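Local coordinates for probable FAD-dependent oxidoreductase PA4991 (Pseudomonas aeruginosa PAO1, PDB 5EZ7), which binds one FAD per subunit and probably works as an oxidoreductase of the DAO family, its physiological substrate still unknown, at residues 220-225 with 341-346; 227-232 with 315-320; 329-334 with 354-359. All coordinates share one frame; numbering follows the deposited sequence.

Interaction 1 (220-225 with 341-346). With FAD (flavin-adenine dinucleotide), chain B.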
loop_
_atom_site.group_PDB
_atom_site.type_symbol
_atom_site.label_atom_id
_atom_site.label_comp_id
_atom_site.label_asym_id
_atom_site.label_seq_id
_atom_site.Cartn_x
_atom_site.Cartn_y
_atom_site.Cartn_z
ATOM N N GLU A 220 -17.649 12.908 11.638
ATOM C CA GLU A 220 -17.109 13.672 10.525
ATOM C C GLU A 220 -15.593 13.971 10.640
ATOM O O GLU A 220 -14.947 14.396 9.666
ATOM C CB GLU A 220 -17.910 14.959 10.426
ATOM C CG GLU A 220 -19.402 14.694 10.212
ATOM C CD GLU A 220 -20.160 15.907 9.696
ATOM O OE1 GLU A 220 -19.670 16.559 8.740
ATOM O OE2 GLU A 220 -21.251 16.211 10.235
ATOM N N GLN A 221 -15.043 13.785 11.839
ATOM C CA GLN A 221 -13.606 13.759 12.077
ATOM C C GLN A 221 -13.127 12.345 12.286
ATOM O O GLN A 221 -13.896 11.492 12.751
ATOM C CB GLN A 221 -13.261 14.607 13.308
ATOM C CG GLN A 221 -13.525 16.079 13.088
ATOM C CD GLN A 221 -13.026 16.514 11.719
ATOM O OE1 GLN A 221 -13.765 17.099 10.940
ATOM N NE2 GLN A 221 -11.765 16.216 11.414
ATOM N N PRO A 222 -11.888 12.050 11.904
ATOM C CA PRO A 222 -11.005 12.921 11.075
ATOM C C PRO A 222 -11.411 13.015 9.595
ATOM O O PRO A 222 -11.814 12.013 9.005
ATOM C CB PRO A 222 -9.667 12.221 11.175
ATOM C CG PRO A 222 -10.014 10.757 11.369
ATOM C CD PRO A 222 -11.333 10.699 12.097
ATOM N N ALA A 223 -11.244 14.198 8.991
ATOM C CA ALA A 223 -11.640 14.446 7.603
ATOM C C ALA A 223 -10.591 13.852 6.681
ATOM O O ALA A 223 -9.438 13.723 7.067
ATOM C CB ALA A 223 -11.831 15.927 7.333
ATOM N N MET A 224 -11.003 13.514 5.465
ATOM C CA MET A 224 -10.179 12.815 4.511
ATOM C C MET A 224 -10.061 13.661 3.279
ATOM O O MET A 224 -11.013 14.391 2.961
ATOM C CB MET A 224 -10.865 11.505 4.127
ATOM C CG MET A 224 -9.956 10.539 3.375
ATOM S SD MET A 224 -10.818 8.991 3.051
ATOM C CE MET A 224 -11.837 9.520 1.661
ATOM N N GLN A 225 -8.925 13.555 2.578
ATOM C CA GLN A 225 -8.792 14.137 1.232
ATOM C C GLN A 225 -8.456 13.027 0.239
ATOM O O GLN A 225 -7.990 11.966 0.615
ATOM C CB GLN A 225 -7.744 15.272 1.153
ATOM C CG GLN A 225 -6.300 14.834 1.476
ATOM C CD GLN A 225 -5.252 15.932 1.282
ATOM O OE1 GLN A 225 -5.589 17.023 0.950
ATOM N NE2 GLN A 225 -3.980 15.613 1.462
ATOM N N VAL A 341 -8.888 4.965 13.904
ATOM C CA VAL A 341 -9.082 5.163 12.492
ATOM C C VAL A 341 -7.888 5.889 11.875
ATOM O O VAL A 341 -7.370 6.886 12.442
ATOM C CB VAL A 341 -10.371 5.995 12.239
ATOM C CG1 VAL A 341 -10.395 7.297 13.080
ATOM C CG2 VAL A 341 -10.544 6.304 10.754
ATOM N N GLY A 342 -7.477 5.443 10.698
ATOM C CA GLY A 342 -6.424 6.157 10.042
ATOM C C GLY A 342 -5.991 5.685 8.708
ATOM O O GLY A 342 -6.648 4.858 8.074
ATOM N N TRP A 343 -4.864 6.273 8.301
ATOM C CA TRP A 343 -4.266 6.087 6.998
ATOM C C TRP A 343 -2.743 6.040 7.124
ATOM O O TRP A 343 -2.177 6.809 7.864
ATOM C CB TRP A 343 -4.658 7.253 6.124
ATOM C CG TRP A 343 -6.140 7.387 5.864
ATOM C CD1 TRP A 343 -6.865 6.763 4.880
ATOM C CD2 TRP A 343 -7.048 8.254 6.534
ATOM N NE1 TRP A 343 -8.185 7.190 4.908
ATOM C CE2 TRP A 343 -8.319 8.098 5.922
ATOM C CE3 TRP A 343 -6.915 9.168 7.576
ATOM C CZ2 TRP A 343 -9.438 8.794 6.348
ATOM C CZ3 TRP A 343 -8.014 9.864 7.983
ATOM C CH2 TRP A 343 -9.268 9.667 7.381
ATOM N N PRO A 344 -2.076 5.142 6.393
ATOM C CA PRO A 344 -0.619 5.059 6.450
ATOM C C PRO A 344 0.077 6.189 5.722
ATOM O O PRO A 344 1.164 6.544 6.108
ATOM C CB PRO A 344 -0.321 3.706 5.796
ATOM C CG PRO A 344 -1.443 3.466 4.887
ATOM C CD PRO A 344 -2.648 4.108 5.524
ATOM N N THR A 345 -0.553 6.749 4.691
ATOM C CA THR A 345 -0.005 7.797 3.814
ATOM C C THR A 345 0.924 7.224 2.747
ATOM O O THR A 345 0.862 7.644 1.580
ATOM C CB THR A 345 0.618 9.031 4.536
ATOM O OG1 THR A 345 1.889 8.705 5.112
ATOM C CG2 THR A 345 -0.332 9.580 5.629
ATOM N N LYS A 346 1.757 6.255 3.134
ATOM C CA LYS A 346 2.577 5.482 2.208
ATOM C C LYS A 346 2.465 4.029 2.567
ATOM O O LYS A 346 2.206 3.696 3.689
ATOM C CB LYS A 346 4.017 5.986 2.267
ATOM C CG LYS A 346 4.183 7.172 1.348
ATOM C CD LYS A 346 5.345 8.072 1.698
ATOM C CE LYS A 346 5.513 9.156 0.619
ATOM N NZ LYS A 346 6.967 9.461 0.403
HETATM P PA FAD B . -6.096 0.528 0.699
HETATM O O1A FAD B . -5.016 -0.270 0.045
HETATM O O2A FAD B . -6.943 1.474 -0.106
HETATM O O5B FAD B . -7.025 -0.509 1.458
HETATM C C5B FAD B . -8.284 -0.153 1.994
HETATM C C4B FAD B . -9.111 -1.422 1.986
HETATM O O4B FAD B . -10.338 -1.191 2.697
HETATM C C3B FAD B . -9.450 -1.864 0.560
HETATM O O3B FAD B . -9.021 -3.206 0.324
HETATM C C2B FAD B . -10.959 -1.718 0.500
HETATM O O2B FAD B . -11.620 -2.670 -0.330
HETATM C C1B FAD B . -11.365 -1.834 1.971
HETATM N N9A FAD B . -12.636 -1.166 2.279
HETATM C C8A FAD B . -13.026 0.047 1.850
HETATM N N7A FAD B . -14.252 0.329 2.326
HETATM C C5A FAD B . -14.651 -0.704 3.077
HETATM C C6A FAD B . -15.856 -1.030 3.851
HETATM N N6A FAD B . -16.855 -0.136 3.903
HETATM N N1A FAD B . -15.904 -2.204 4.502
HETATM C C2A FAD B . -14.885 -3.080 4.439
HETATM N N3A FAD B . -13.752 -2.852 3.743
HETATM C C4A FAD B . -13.589 -1.698 3.050
HETATM N N1 FAD B . 3.438 4.080 -1.149
HETATM C C2 FAD B . 4.732 3.711 -1.039
HETATM O O2 FAD B . 5.242 3.623 0.104
HETATM N N3 FAD B . 5.494 3.434 -2.111
HETATM C C4 FAD B . 5.028 3.509 -3.354
HETATM O O4 FAD B . 5.751 3.236 -4.333
HETATM C C4X FAD B . 3.629 3.902 -3.556
HETATM N N5 FAD B . 3.103 3.999 -4.792
HETATM C C5X FAD B . 1.815 4.348 -4.963
HETATM C C6 FAD B . 1.306 4.419 -6.254
HETATM C C7 FAD B . -0.010 4.770 -6.475
HETATM C C7M FAD B . -0.541 4.822 -7.876
HETATM C C8 FAD B . -0.896 5.049 -5.316
HETATM C C8M FAD B . -2.352 5.427 -5.491
HETATM C C9 FAD B . -0.383 4.989 -4.033
HETATM C C9A FAD B . 0.947 4.648 -3.796
HETATM N N10 FAD B . 1.501 4.567 -2.487
HETATM C C10 FAD B . 2.838 4.183 -2.340
HETATM C "C1'" FAD B . 0.704 4.821 -1.299
HETATM C "C2'" FAD B . 0.060 3.511 -0.877
HETATM O "O2'" FAD B . -0.476 2.801 -2.001
HETATM C "C3'" FAD B . -1.017 3.749 0.171
HETATM O "O3'" FAD B . -0.511 4.678 1.151
HETATM C "C4'" FAD B . -1.404 2.443 0.862
HETATM O "O4'" FAD B . -1.441 1.350 -0.056
HETATM C "C5'" FAD B . -2.766 2.546 1.520
HETATM O "O5'" FAD B . -3.008 1.356 2.283
HETATM P P FAD B . -4.429 1.167 2.987
HETATM O O1P FAD B . -4.541 -0.262 3.451
HETATM O O2P FAD B . -4.564 2.283 3.960
HETATM O O3P FAD B . -5.462 1.506 1.808
#
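The indole of Trp343 is the flat group that residues 220-225 pack against, and they meet it along the six-membered ring and the pyrrole N-H side. Pro222 O sits at the rim, near the ring plane, 3.8 Å from Trp343 CH2. Met224 approaches obliquely, neither squarely over the face nor at the edge, its chain crossing the indole at about a right angle. Met224 CG comes to 3.5 Å from Trp343 CZ2, and the sulfur stays beside the ring system: Met224 SD lies 4.6 Å from the centroid of the five-membered ring, 65° off its normal, a Met-aromatic contact. CG of Met224 is anti to the backbone N (chi1 -167°), which sets it beside CZ2; the chain bends only at its last torsion, about the CG-SD bond.

Pro222 supplies the rest of the packing. The peptide bond before it, from Gln221, is cis; its CG touches Trp343 CZ3 at 4.0 Å, and its CD meets Val341 CG1 tip to tip at 3.7 Å. Residues 341-343 end a strand of the Rossmann-type FAD-binding sheet, whereas Met224 and Gln225 begin the long strand 224-236 of the other large sheet, so this buried patch is one of the places where the two parts of the fold meet. No hydrogen bond crosses between the segments. The indole N-H of Trp343 is instead given to Gly207 O, just ahead of helix 210-216, and that helix also packs on Pro222 and Met224.

Beyond Trp343 the chain turns to the cofactor. Pro344 CD lies 3.1 Å from FAD O2P at the pyrophosphate, and Thr345 O is 3.3 Å from the ribityl O3'. Lys346 takes the run on toward the isoalloxazine, where its CB lies 3.4 Å from FAD O2.

Interaction 2 (227-232 with 315-320). With FAD (flavin-adenine dinucleotide), chain B.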
loop_
_atom_site.group_PDB
_atom_site.type_symbol
_atom_site.label_atom_id
_atom_site.label_comp_id
_atom_site.label_asym_id
_atom_site.label_seq_id
_atom_site.Cartn_x
_atom_site.Cartn_y
_atom_site.Cartn_z
ATOM N N ARG A 227 -6.394 12.577 -3.403
ATOM C CA ARG A 227 -5.489 13.233 -4.332
ATOM C C ARG A 227 -5.280 12.294 -5.480
ATOM O O ARG A 227 -4.576 11.292 -5.342
ATOM C CB ARG A 227 -4.182 13.579 -3.680
ATOM C CG ARG A 227 -4.346 14.738 -2.714
ATOM C CD ARG A 227 -3.196 14.766 -1.722
ATOM N NE ARG A 227 -1.940 15.059 -2.404
ATOM C CZ ARG A 227 -0.797 14.372 -2.317
ATOM N NH1 ARG A 227 0.261 14.780 -3.024
ATOM N NH2 ARG A 227 -0.672 13.313 -1.547
ATOM N N PRO A 228 -5.919 12.595 -6.618
ATOM C CA PRO A 228 -5.864 11.625 -7.708
ATOM C C PRO A 228 -4.456 11.500 -8.359
ATOM O O PRO A 228 -3.615 12.387 -8.238
ATOM C CB PRO A 228 -6.921 12.159 -8.673
ATOM C CG PRO A 228 -6.837 13.649 -8.490
ATOM C CD PRO A 228 -6.540 13.871 -7.038
ATOM N N LEU A 229 -4.214 10.349 -8.960
ATOM C CA LEU A 229 -3.050 10.097 -9.819
ATOM C C LEU A 229 -3.558 9.591 -11.169
ATOM O O LEU A 229 -4.607 8.951 -11.226
ATOM C CB LEU A 229 -2.145 9.039 -9.177
ATOM C CG LEU A 229 -1.259 9.545 -8.032
ATOM C CD1 LEU A 229 -0.652 8.372 -7.324
ATOM C CD2 LEU A 229 -0.135 10.459 -8.498
ATOM N N HIS A 230 -2.826 9.877 -12.248
ATOM C CA HIS A 230 -3.035 9.258 -13.598
ATOM C C HIS A 230 -1.791 8.473 -14.018
ATOM O O HIS A 230 -0.905 8.995 -14.708
ATOM C CB HIS A 230 -3.317 10.330 -14.644
ATOM C CG HIS A 230 -3.983 9.823 -15.888
ATOM N ND1 HIS A 230 -4.374 10.665 -16.902
ATOM C CD2 HIS A 230 -4.375 8.584 -16.264
ATOM C CE1 HIS A 230 -4.980 9.973 -17.848
ATOM N NE2 HIS A 230 -5.001 8.707 -17.482
ATOM N N MET A 231 -1.735 7.223 -13.582
ATOM C CA MET A 231 -0.597 6.355 -13.825
ATOM C C MET A 231 -0.673 5.800 -15.235
ATOM O O MET A 231 -1.764 5.615 -15.752
ATOM C CB MET A 231 -0.616 5.175 -12.850
ATOM C CG MET A 231 -0.607 5.523 -11.362
ATOM S SD MET A 231 0.837 6.427 -10.797
ATOM C CE MET A 231 2.023 5.078 -10.859
ATOM N N VAL A 232 0.493 5.502 -15.834
ATOM C CA VAL A 232 0.594 4.989 -17.186
ATOM C C VAL A 232 1.246 3.620 -17.125
ATOM O O VAL A 232 2.154 3.400 -16.352
ATOM C CB VAL A 232 1.420 5.929 -18.092
ATOM C CG1 VAL A 232 1.442 5.406 -19.529
ATOM C CG2 VAL A 232 0.815 7.309 -18.101
ATOM N N VAL A 315 -6.510 6.685 -10.123
ATOM C CA VAL A 315 -6.771 6.227 -8.761
ATOM C C VAL A 315 -6.499 7.352 -7.786
ATOM O O VAL A 315 -5.575 8.154 -7.963
ATOM C CB VAL A 315 -5.955 4.962 -8.401
ATOM C CG1 VAL A 315 -4.477 5.148 -8.640
ATOM C CG2 VAL A 315 -6.175 4.515 -6.965
ATOM N N ASP A 316 -7.347 7.426 -6.776
ATOM C CA ASP A 316 -7.243 8.428 -5.696
ATOM C C ASP A 316 -6.359 7.920 -4.564
ATOM O O ASP A 316 -6.484 6.762 -4.155
ATOM C CB ASP A 316 -8.609 8.691 -5.093
ATOM C CG ASP A 316 -9.512 9.463 -5.998
ATOM O OD1 ASP A 316 -9.002 10.184 -6.890
ATOM O OD2 ASP A 316 -10.751 9.364 -5.774
ATOM N N ARG A 317 -5.449 8.762 -4.085
ATOM C CA ARG A 317 -4.775 8.504 -2.812
ATOM C C ARG A 317 -5.719 8.967 -1.722
ATOM O O ARG A 317 -6.269 10.048 -1.823
ATOM C CB ARG A 317 -3.447 9.240 -2.728
ATOM C CG ARG A 317 -2.395 8.666 -3.660
ATOM C CD ARG A 317 -1.271 9.657 -3.885
ATOM N NE ARG A 317 -1.730 10.748 -4.719
ATOM C CZ ARG A 317 -0.954 11.703 -5.247
ATOM N NH1 ARG A 317 -1.504 12.676 -5.987
ATOM N NH2 ARG A 317 0.368 11.695 -5.038
ATOM N N ALA A 318 -5.880 8.147 -0.683
ATOM C CA ALA A 318 -6.732 8.415 0.462
ATOM C C ALA A 318 -5.863 8.788 1.647
ATOM O O ALA A 318 -5.085 7.979 2.122
ATOM C CB ALA A 318 -7.575 7.204 0.781
ATOM N N GLU A 319 -5.995 10.031 2.097
ATOM C CA GLU A 319 -5.132 10.600 3.123
ATOM C C GLU A 319 -5.924 11.417 4.156
ATOM O O GLU A 319 -7.035 11.904 3.856
ATOM C CB GLU A 319 -4.104 11.544 2.478
ATOM C CG GLU A 319 -3.133 10.839 1.572
ATOM C CD GLU A 319 -2.298 11.790 0.769
ATOM O OE1 GLU A 319 -2.482 13.006 0.962
ATOM O OE2 GLU A 319 -1.466 11.337 -0.068
ATOM N N PRO A 320 -5.331 11.613 5.343
ATOM C CA PRO A 320 -5.912 12.594 6.243
ATOM C C PRO A 320 -5.919 13.987 5.619
ATOM O O PRO A 320 -4.961 14.378 4.922
ATOM C CB PRO A 320 -4.983 12.562 7.448
ATOM C CG PRO A 320 -3.668 12.118 6.899
ATOM C CD PRO A 320 -4.031 11.121 5.836
HETATM P PA FAD B . -6.096 0.528 0.699
HETATM O O1A FAD B . -5.016 -0.270 0.045
HETATM O O2A FAD B . -6.943 1.474 -0.106
HETATM O O5B FAD B . -7.025 -0.509 1.458
HETATM C C5B FAD B . -8.284 -0.153 1.994
HETATM C C4B FAD B . -9.111 -1.422 1.986
HETATM O O4B FAD B . -10.338 -1.191 2.697
HETATM C C3B FAD B . -9.450 -1.864 0.560
HETATM O O3B FAD B . -9.021 -3.206 0.324
HETATM C C2B FAD B . -10.959 -1.718 0.500
HETATM O O2B FAD B . -11.620 -2.670 -0.330
HETATM C C1B FAD B . -11.365 -1.834 1.971
HETATM N N9A FAD B . -12.636 -1.166 2.279
HETATM C C8A FAD B . -13.026 0.047 1.850
HETATM N N7A FAD B . -14.252 0.329 2.326
HETATM C C5A FAD B . -14.651 -0.704 3.077
HETATM C C6A FAD B . -15.856 -1.030 3.851
HETATM N N6A FAD B . -16.855 -0.136 3.903
HETATM N N1A FAD B . -15.904 -2.204 4.502
HETATM C C2A FAD B . -14.885 -3.080 4.439
HETATM N N3A FAD B . -13.752 -2.852 3.743
HETATM C C4A FAD B . -13.589 -1.698 3.050
HETATM N N1 FAD B . 3.438 4.080 -1.149
HETATM C C2 FAD B . 4.732 3.711 -1.039
HETATM O O2 FAD B . 5.242 3.623 0.104
HETATM N N3 FAD B . 5.494 3.434 -2.111
HETATM C C4 FAD B . 5.028 3.509 -3.354
HETATM O O4 FAD B . 5.751 3.236 -4.333
HETATM C C4X FAD B . 3.629 3.902 -3.556
HETATM N N5 FAD B . 3.103 3.999 -4.792
HETATM C C5X FAD B . 1.815 4.348 -4.963
HETATM C C6 FAD B . 1.306 4.419 -6.254
HETATM C C7 FAD B . -0.010 4.770 -6.475
HETATM C C7M FAD B . -0.541 4.822 -7.876
HETATM C C8 FAD B . -0.896 5.049 -5.316
HETATM C C8M FAD B . -2.352 5.427 -5.491
HETATM C C9 FAD B . -0.383 4.989 -4.033
HETATM C C9A FAD B . 0.947 4.648 -3.796
HETATM N N10 FAD B . 1.501 4.567 -2.487
HETATM C C10 FAD B . 2.838 4.183 -2.340
HETATM C "C1'" FAD B . 0.704 4.821 -1.299
HETATM C "C2'" FAD B . 0.060 3.511 -0.877
HETATM O "O2'" FAD B . -0.476 2.801 -2.001
HETATM C "C3'" FAD B . -1.017 3.749 0.171
HETATM O "O3'" FAD B . -0.511 4.678 1.151
HETATM C "C4'" FAD B . -1.404 2.443 0.862
HETATM O "O4'" FAD B . -1.441 1.350 -0.056
HETATM C "C5'" FAD B . -2.766 2.546 1.520
HETATM O "O5'" FAD B . -3.008 1.356 2.283
HETATM P P FAD B . -4.429 1.167 2.987
HETATM O O1P FAD B . -4.541 -0.262 3.451
HETATM O O2P FAD B . -4.564 2.283 3.960
HETATM O O3P FAD B . -5.462 1.506 1.808
#
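Arg227 and Glu319 form a salt bridge through one nitrogen: Arg227 NH2 lies 2.6 Å from Glu319 OE2, and both carboxylate oxygens accept from it, each in a bond of weak geometry. The carboxylate stands at the guanidinium edge, the two planes turned 43° apart, and Glu319 OE1 is also held by Gln225. The Arg317 side chain folds back across the backbone of Arg227, its pair on the neighbouring strand. A bend at chi3 (-72°) turns NE back, and Arg317 NE reaches Arg227 O at 3.0 Å in a nearly straight bond, 168° at the hydrogen. The backbone N of Arg317 reaches the same oxygen from the opposite face of the carbonyl plane, leaving Arg227 O gripped by two donors that both stand out of that plane, while Arg317 NH1 adds weak bonds there and to Pro228 O.

These are neighbouring antiparallel strands of the large mixed sheet, 309-320 at its edge. Arg227-Arg317 and Leu229-Val315 are hydrogen-bonded pairs; between them Pro228 faces Asp316 in a non-hydrogen-bonded pair, CA atoms 4.0 Å apart.

The guanidinium of Arg317 is sandwiched. That of Arg227 stacks on one face, centres 4.0 Å apart, and Leu229 CG presses on the centre of the other at 3.5 Å from Arg317 CZ. Two like charges thus lie flat together, a repulsion probably eased by Glu319 and by Glu277, which makes a salt bridge with Arg317 NH2. Farther out, Leu229 CD1 and Met231 CG each come to 3.6 Å from the flavin methyl C7M, while Arg317 CG and Val315 CG1 pack against C8M, lining the dimethylbenzene end of the isoalloxazine.

Interaction 3 (329-334 with 354-359)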
loop_
_atom_site.group_PDB
_atom_site.type_symbol
_atom_site.label_atom_id
_atom_site.label_comp_id
_atom_site.label_asym_id
_atom_site.label_seq_id
_atom_site.Cartn_x
_atom_site.Cartn_y
_atom_site.Cartn_z
ATOM N N ASP A 329 5.938 12.847 7.495
ATOM C CA ASP A 329 6.402 11.506 6.979
ATOM C C ASP A 329 6.053 10.388 7.966
ATOM O O ASP A 329 6.906 9.581 8.336
ATOM C CB ASP A 329 7.915 11.485 6.697
ATOM C CG ASP A 329 8.376 12.576 5.707
ATOM O OD1 ASP A 329 7.705 12.782 4.682
ATOM O OD2 ASP A 329 9.446 13.206 5.943
ATOM N N ASN A 330 4.791 10.376 8.406
ATOM C CA ASN A 330 4.275 9.451 9.452
ATOM C C ASN A 330 2.915 8.939 9.062
ATOM O O ASN A 330 2.191 9.578 8.278
ATOM C CB ASN A 330 4.129 10.129 10.810
ATOM C CG ASN A 330 5.442 10.623 11.363
ATOM O OD1 ASN A 330 6.067 9.950 12.181
ATOM N ND2 ASN A 330 5.874 11.801 10.916
ATOM N N ALA A 331 2.566 7.777 9.595
ATOM C CA ALA A 331 1.214 7.297 9.500
ATOM C C ALA A 331 0.370 8.258 10.313
ATOM O O ALA A 331 0.896 8.974 11.152
ATOM C CB ALA A 331 1.114 5.890 10.077
ATOM N N PHE A 332 -0.923 8.303 10.023
ATOM C CA PHE A 332 -1.884 9.098 10.805
ATOM C C PHE A 332 -2.891 8.166 11.545
ATOM O O PHE A 332 -3.466 7.221 10.951
ATOM C CB PHE A 332 -2.618 10.078 9.876
ATOM C CG PHE A 332 -3.727 10.834 10.550
ATOM C CD1 PHE A 332 -5.000 10.283 10.672
ATOM C CD2 PHE A 332 -3.487 12.078 11.133
ATOM C CE1 PHE A 332 -5.991 10.986 11.329
ATOM C CE2 PHE A 332 -4.485 12.759 11.820
ATOM C CZ PHE A 332 -5.736 12.223 11.898
ATOM N N LEU A 333 -3.115 8.451 12.818
ATOM C CA LEU A 333 -4.121 7.764 13.603
ATOM C C LEU A 333 -4.882 8.724 14.476
ATOM O O LEU A 333 -4.297 9.621 15.043
ATOM C CB LEU A 333 -3.464 6.720 14.485
ATOM C CG LEU A 333 -4.373 5.768 15.279
ATOM C CD1 LEU A 333 -5.304 4.969 14.419
ATOM C CD2 LEU A 333 -3.490 4.814 16.048
ATOM N N ALA A 334 -6.186 8.505 14.582
ATOM C CA ALA A 334 -7.048 9.204 15.502
ATOM C C ALA A 334 -7.977 8.227 16.234
ATOM O O ALA A 334 -8.174 7.084 15.793
ATOM C CB ALA A 334 -7.875 10.185 14.730
ATOM N N ALA A 354 0.723 0.367 12.258
ATOM C CA ALA A 354 0.708 -0.664 13.285
ATOM C C ALA A 354 1.301 -0.214 14.636
ATOM O O ALA A 354 0.658 -0.373 15.647
ATOM C CB ALA A 354 1.361 -1.950 12.787
ATOM N N ASP A 355 2.504 0.346 14.649
ATOM C CA ASP A 355 3.126 0.866 15.915
ATOM C C ASP A 355 2.230 1.860 16.631
ATOM O O ASP A 355 2.158 1.826 17.851
ATOM C CB ASP A 355 4.451 1.599 15.674
ATOM C CG ASP A 355 5.562 0.696 15.143
ATOM O OD1 ASP A 355 5.552 -0.524 15.412
ATOM O OD2 ASP A 355 6.467 1.221 14.436
ATOM N N ARG A 356 1.559 2.738 15.874
ATOM C CA ARG A 356 0.737 3.780 16.469
ATOM C C ARG A 356 -0.491 3.173 17.102
ATOM O O ARG A 356 -0.872 3.586 18.199
ATOM C CB ARG A 356 0.411 4.904 15.497
ATOM C CG ARG A 356 1.517 5.949 15.445
ATOM C CD ARG A 356 1.715 6.530 14.058
ATOM N NE ARG A 356 2.833 7.492 14.023
ATOM C CZ ARG A 356 2.743 8.793 14.342
ATOM N NH1 ARG A 356 1.576 9.325 14.714
ATOM N NH2 ARG A 356 3.825 9.584 14.293
ATOM N N VAL A 357 -1.067 2.159 16.452
ATOM C CA VAL A 357 -2.177 1.438 17.032
ATOM C C VAL A 357 -1.728 0.662 18.286
ATOM O O VAL A 357 -2.421 0.713 19.322
ATOM C CB VAL A 357 -2.861 0.509 16.016
ATOM C CG1 VAL A 357 -3.848 -0.426 16.692
ATOM C CG2 VAL A 357 -3.574 1.317 14.928
ATOM N N CYS A 358 -0.598 -0.048 18.190
ATOM C CA CYS A 358 -0.123 -0.885 19.311
ATOM C C CYS A 358 0.241 -0.034 20.541
ATOM O O CYS A 358 -0.048 -0.442 21.662
ATOM C CB CYS A 358 1.049 -1.796 18.910
ATOM S SG CYS A 358 0.540 -3.121 17.784
ATOM N N ALA A 359 0.800 1.159 20.332
ATOM C CA ALA A 359 1.080 2.068 21.449
ATOM C C ALA A 359 -0.187 2.619 22.118
ATOM O O ALA A 359 -0.158 2.920 23.293
ATOM C CB ALA A 359 1.989 3.213 21.019
#
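Arg356 carries the polar side of this contact, stretching from its helix to Asn330. Its NH2 gives a weak hydrogen bond to Asn330 OD1, 3.1 Å long and only 126° at the hydrogen. The two side chains cross at about a right angle, with amide and guanidinium planes 59° apart, so the donor meets the oxygen with the groups well out of line. The stronger polar tie of Arg356 is the salt bridge from NE to Asp352, one turn earlier on the same helix. Asp352 also accepts the backbone N-H of Ala331, so a single carboxylate fixes the arginine and the chain it leans on.

Over the guanidinium, one face lies against Ala331 O, which stands 3.5 Å above the plane and toward its rim, with Asn330 CB on that same face. The aliphatic part runs past the alanine, Arg356 CD lying 4.1 Å from Ala331 CB.

In the fold, residues 332-334 belong to the outermost strand of the Rossmann-type sheet, 332-336, and residues 354-359 to helix 350-364, which follows the adjacent strand 339-343 and packs back on the face of the sheet that Leu333 occupies, over this outermost strand. Helix 17-28, which follows the Gly-rich turn at the FAD, also touches it: its Leu22 meets Val357.

Leu333 and Val357 make the apolar part. Leu333 has CG anti to its backbone N (chi1 -173°), and from there CD2 reaches the helix. That methyl lies 3.7 Å from Val357 CG2 and 3.6 Å from the carbonyl carbon C of Arg356, touching the backbone as well as the side chains. Leu333 CD1 approaches the same Val357 CG2 more loosely, and the two side chains cross at about a right angle. Phe353, a turn before Val357, packs on both Leu333 and Ala331.

How the interactions relate
Interactions 1 and 3 share the FAD-binding sheet, where strands 332-336 and 339-343 are antiparallel neighbours; their centres are 11 Å apart and their segments alternate along the chain. Interaction 2 lies within the other large sheet, about 14 Å from interaction 1 and 21 Å from interaction 3 between centres. Strand 224-236 serves both interactions 1 and 2, and interaction 2 falls between the two segments of interaction 1 in sequence. Gln225 N probably bonds to Glu319 O where those two meet, and Pro320 packs on Phe332 between interactions 2 and 3. Interactions 1 and 2 touch FAD, whereas interaction 3, its Ala331 side chain about 9 Å away, fastens helix 350-364 to outermost strand 332-336.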